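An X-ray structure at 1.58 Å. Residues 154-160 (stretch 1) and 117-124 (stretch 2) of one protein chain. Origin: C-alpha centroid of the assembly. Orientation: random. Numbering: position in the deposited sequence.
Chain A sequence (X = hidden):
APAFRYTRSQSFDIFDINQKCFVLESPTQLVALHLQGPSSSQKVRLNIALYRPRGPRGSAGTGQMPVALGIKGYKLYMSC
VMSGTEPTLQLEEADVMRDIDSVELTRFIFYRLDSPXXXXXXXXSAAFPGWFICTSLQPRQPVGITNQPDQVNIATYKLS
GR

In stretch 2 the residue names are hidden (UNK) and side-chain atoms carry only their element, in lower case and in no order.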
# COMPACT_ATOMS: atom_id res chain seq x y z
N ILE A 154 4.61 -0.56 12.18
CA ILE A 154 4.66 0.81 11.68
C ILE A 154 3.61 0.90 10.58
O ILE A 154 3.63 0.12 9.63
CB ILE A 154 6.05 1.15 11.14
CG1 ILE A 154 7.06 1.18 12.29
CG2 ILE A 154 6.01 2.48 10.39
CD1 ILE A 154 8.47 1.04 11.82
N ALA A 155 2.70 1.86 10.70
CA ALA A 155 1.66 2.05 9.68
C ALA A 155 1.71 3.49 9.12
O ALA A 155 0.77 3.94 8.50
CB ALA A 155 0.25 1.72 10.24
N THR A 156 2.84 4.15 9.33
CA THR A 156 3.05 5.55 8.97
C THR A 156 4.23 5.62 8.02
O THR A 156 5.31 5.04 8.30
CB THR A 156 3.35 6.42 10.23
OG1 THR A 156 2.27 6.29 11.19
CG2 THR A 156 3.51 7.90 9.85
N TYR A 157 4.03 6.37 6.92
CA TYR A 157 4.98 6.44 5.80
C TYR A 157 5.29 7.87 5.43
O TYR A 157 4.53 8.80 5.73
CB TYR A 157 4.41 5.70 4.55
CG TYR A 157 4.09 4.26 4.86
CD1 TYR A 157 5.08 3.25 4.80
CD2 TYR A 157 2.82 3.92 5.32
CE1 TYR A 157 4.79 1.92 5.18
CE2 TYR A 157 2.53 2.61 5.71
CZ TYR A 157 3.50 1.63 5.64
OH TYR A 157 3.15 0.34 6.01
N LYS A 158 6.40 8.03 4.74
CA LYS A 158 6.69 9.31 4.11
C LYS A 158 6.84 9.06 2.63
O LYS A 158 7.69 8.26 2.23
CB LYS A 158 7.96 9.89 4.71
CG LYS A 158 7.75 10.40 6.12
CD LYS A 158 8.83 11.37 6.57
CE LYS A 158 8.28 12.24 7.69
NZ LYS A 158 9.16 13.40 8.04
N LEU A 159 6.01 9.73 1.84
CA LEU A 159 6.04 9.62 0.38
C LEU A 159 6.74 10.83 -0.22
O LEU A 159 6.66 11.95 0.30
CB LEU A 159 4.61 9.56 -0.16
CG LEU A 159 3.70 8.38 0.12
CD1 LEU A 159 2.30 8.79 -0.31
CD2 LEU A 159 4.13 7.16 -0.64
N SER A 160 7.45 10.59 -1.30
CA SER A 160 8.05 11.72 -2.01
C SER A 160 7.97 11.52 -3.53
O SER A 160 8.32 10.47 -4.04
CB SER A 160 9.48 11.93 -1.55
OG SER A 160 10.22 10.74 -1.40
N UNK A 117 0.55 18.62 7.69
CA UNK A 117 1.52 19.33 8.52
C UNK A 117 2.81 18.53 8.72
O UNK A 117 3.89 19.10 8.60
c UNK A 117 1.91 20.47 10.74
c UNK A 117 0.90 19.73 9.88
o UNK A 117 -0.21 20.61 9.64
N UNK A 118 2.69 17.22 8.97
CA UNK A 118 3.84 16.36 9.26
C UNK A 118 4.41 15.67 8.01
O UNK A 118 5.48 15.08 8.07
c UNK A 118 3.22 14.81 12.76
c UNK A 118 3.04 15.84 11.67
o UNK A 118 3.81 15.15 13.82
o UNK A 118 2.78 13.65 12.56
c UNK A 118 3.48 15.31 10.31
N UNK A 119 3.70 15.78 6.89
CA UNK A 119 4.09 15.13 5.64
C UNK A 119 4.11 13.60 5.69
O UNK A 119 4.82 12.96 4.93
N UNK A 120 3.33 13.02 6.59
CA UNK A 120 3.25 11.55 6.71
C UNK A 120 1.93 11.04 6.16
O UNK A 120 0.99 11.81 5.95
o UNK A 120 2.39 11.72 8.98
c UNK A 120 3.39 11.07 8.17
c UNK A 120 4.79 11.42 8.72
N UNK A 121 1.84 9.73 5.94
CA UNK A 121 0.68 9.15 5.28
C UNK A 121 0.40 7.78 5.89
O UNK A 121 1.34 7.05 6.22
o UNK A 121 1.37 10.21 3.17
c UNK A 121 -0.15 8.29 2.98
c UNK A 121 1.01 8.95 3.76
N UNK A 122 -0.89 7.44 6.01
CA UNK A 122 -1.31 6.06 6.31
C UNK A 122 -2.20 5.61 5.15
O UNK A 122 -2.76 6.46 4.42
n UNK A 122 -3.10 6.39 10.42
n UNK A 122 -5.07 6.30 11.57
c UNK A 122 -1.72 6.03 10.15
c UNK A 122 -2.04 5.96 7.66
c UNK A 122 -1.24 6.52 8.80
n UNK A 122 -3.30 5.13 12.37
c UNK A 122 -3.82 5.93 11.45
N UNK A 123 -2.31 4.30 4.98
CA UNK A 123 -3.15 3.73 3.93
C UNK A 123 -4.15 2.76 4.52
O UNK A 123 -3.74 1.72 5.04
c UNK A 123 -1.10 5.44 0.26
c UNK A 123 0.27 5.51 0.55
c UNK A 123 -1.93 4.61 1.02
c UNK A 123 0.79 4.79 1.62
c UNK A 123 -0.07 3.95 2.36
c UNK A 123 -1.42 3.89 2.08
c UNK A 123 -2.30 2.99 2.88
N UNK A 124 -5.42 3.12 4.46
CA UNK A 124 -6.49 2.28 5.02
C UNK A 124 -7.19 1.51 3.91
O UNK A 124 -7.57 2.11 2.91
c UNK A 124 -9.59 3.14 7.24
c UNK A 124 -8.61 2.30 6.45
c UNK A 124 -7.51 3.14 5.75
o UNK A 124 -10.47 2.55 7.91
o UNK A 124 -9.49 4.40 7.20
O HOH W 1 3.89 11.33 2.87
O HOH W 2 -0.96 2.63 6.78

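Position 117 carries three side-chain atoms, a carbon bonded to one oxygen and one carbon, and they stay out of reach of stretch 1. This beta-branched hydroxyl side chain is threonine, Thr117; it sits in an exposed loop, where a small polar residue is at ease.

Position 118 has three carbons in a row, the third bearing two oxygens; it meets stretch 1 through its backbone, its O lying 4.0 Å from Lys158 CE. A carboxylate on a chain of this length is glutamate, Glu118. It too is exposed to solvent, as suits a charge.

At position 119 no side-chain atoms exist, and the backbone O lies 4.1 Å from Lys158 CG. The residue is Gly119. Its phi of 64° is a value that glycine adopts readily, and it lets the chain turn just before the strand begins.

Position 120 again shows a carbon carrying one oxygen and one carbon; the branching carbon lies against Thr156 and the terminal carbon against the Lys158 side chain. It is Thr120. Its CB lies 3.6 Å from Thr156 CG2, and its CG2 is 3.7 Å from Lys158 CE, so the methyl packs on the aliphatic part of the lysine. Beta branching suits the extended backbone.

Position 121 has the same three-atom pattern, its oxygen near the Leu159 side chain: Thr121. Its OG1 accepts a hydrogen bond from the O of water 1 at 2.8 Å and lies 3.9 Å from Leu159 CD1. A hydroxyl thus gives this buried site a polar partner for the water.

At position 122, three carbons lead to a nitrogen and then a carbon with two more nitrogens, and the carbons run beside Ala155 and Thr156. The guanidinium group marks Arg122. Its CG approaches Ala155 O to 3.3 Å and its CD lies 4.1 Å from Thr156 OG1. At this partly exposed site the long aliphatic stem can pack while the charged end extends beyond the contact.

Position 123 bears one carbon and a six-carbon ring without oxygen, lying beside Tyr157 and Leu159, hence Phe123. Its CD2 is 4.1 Å from Tyr157 CD2 and its CZ 4.0 Å from Leu159 CD1; a flat apolar ring fills this buried space well.

Position 124 has three carbons ending in two oxygens and does not reach stretch 1. Glu124 is buried, and its OE2 is hydrogen-bonded elsewhere in the structure, which gives the carboxylate a partner away from solvent.

The contact centres on a single antiparallel bridge. Thr121 N donates to Tyr157 O and Tyr157 N to Thr121 O, both at 2.9 Å. The N-to-C directions of the strands lie 110° apart. Water 1 joins Leu159 N, which donates to it, to Gly119 O and Thr121 OG1, while water 2 accepts a hydrogen bond from Phe123 N and its O lies 2.8 Å from Ala155 O, to which it can donate. Apolar packing of Phe123 with Tyr157 and Leu159 supplements these polar links.

Stretch 2 117-124: TEGTTRFE
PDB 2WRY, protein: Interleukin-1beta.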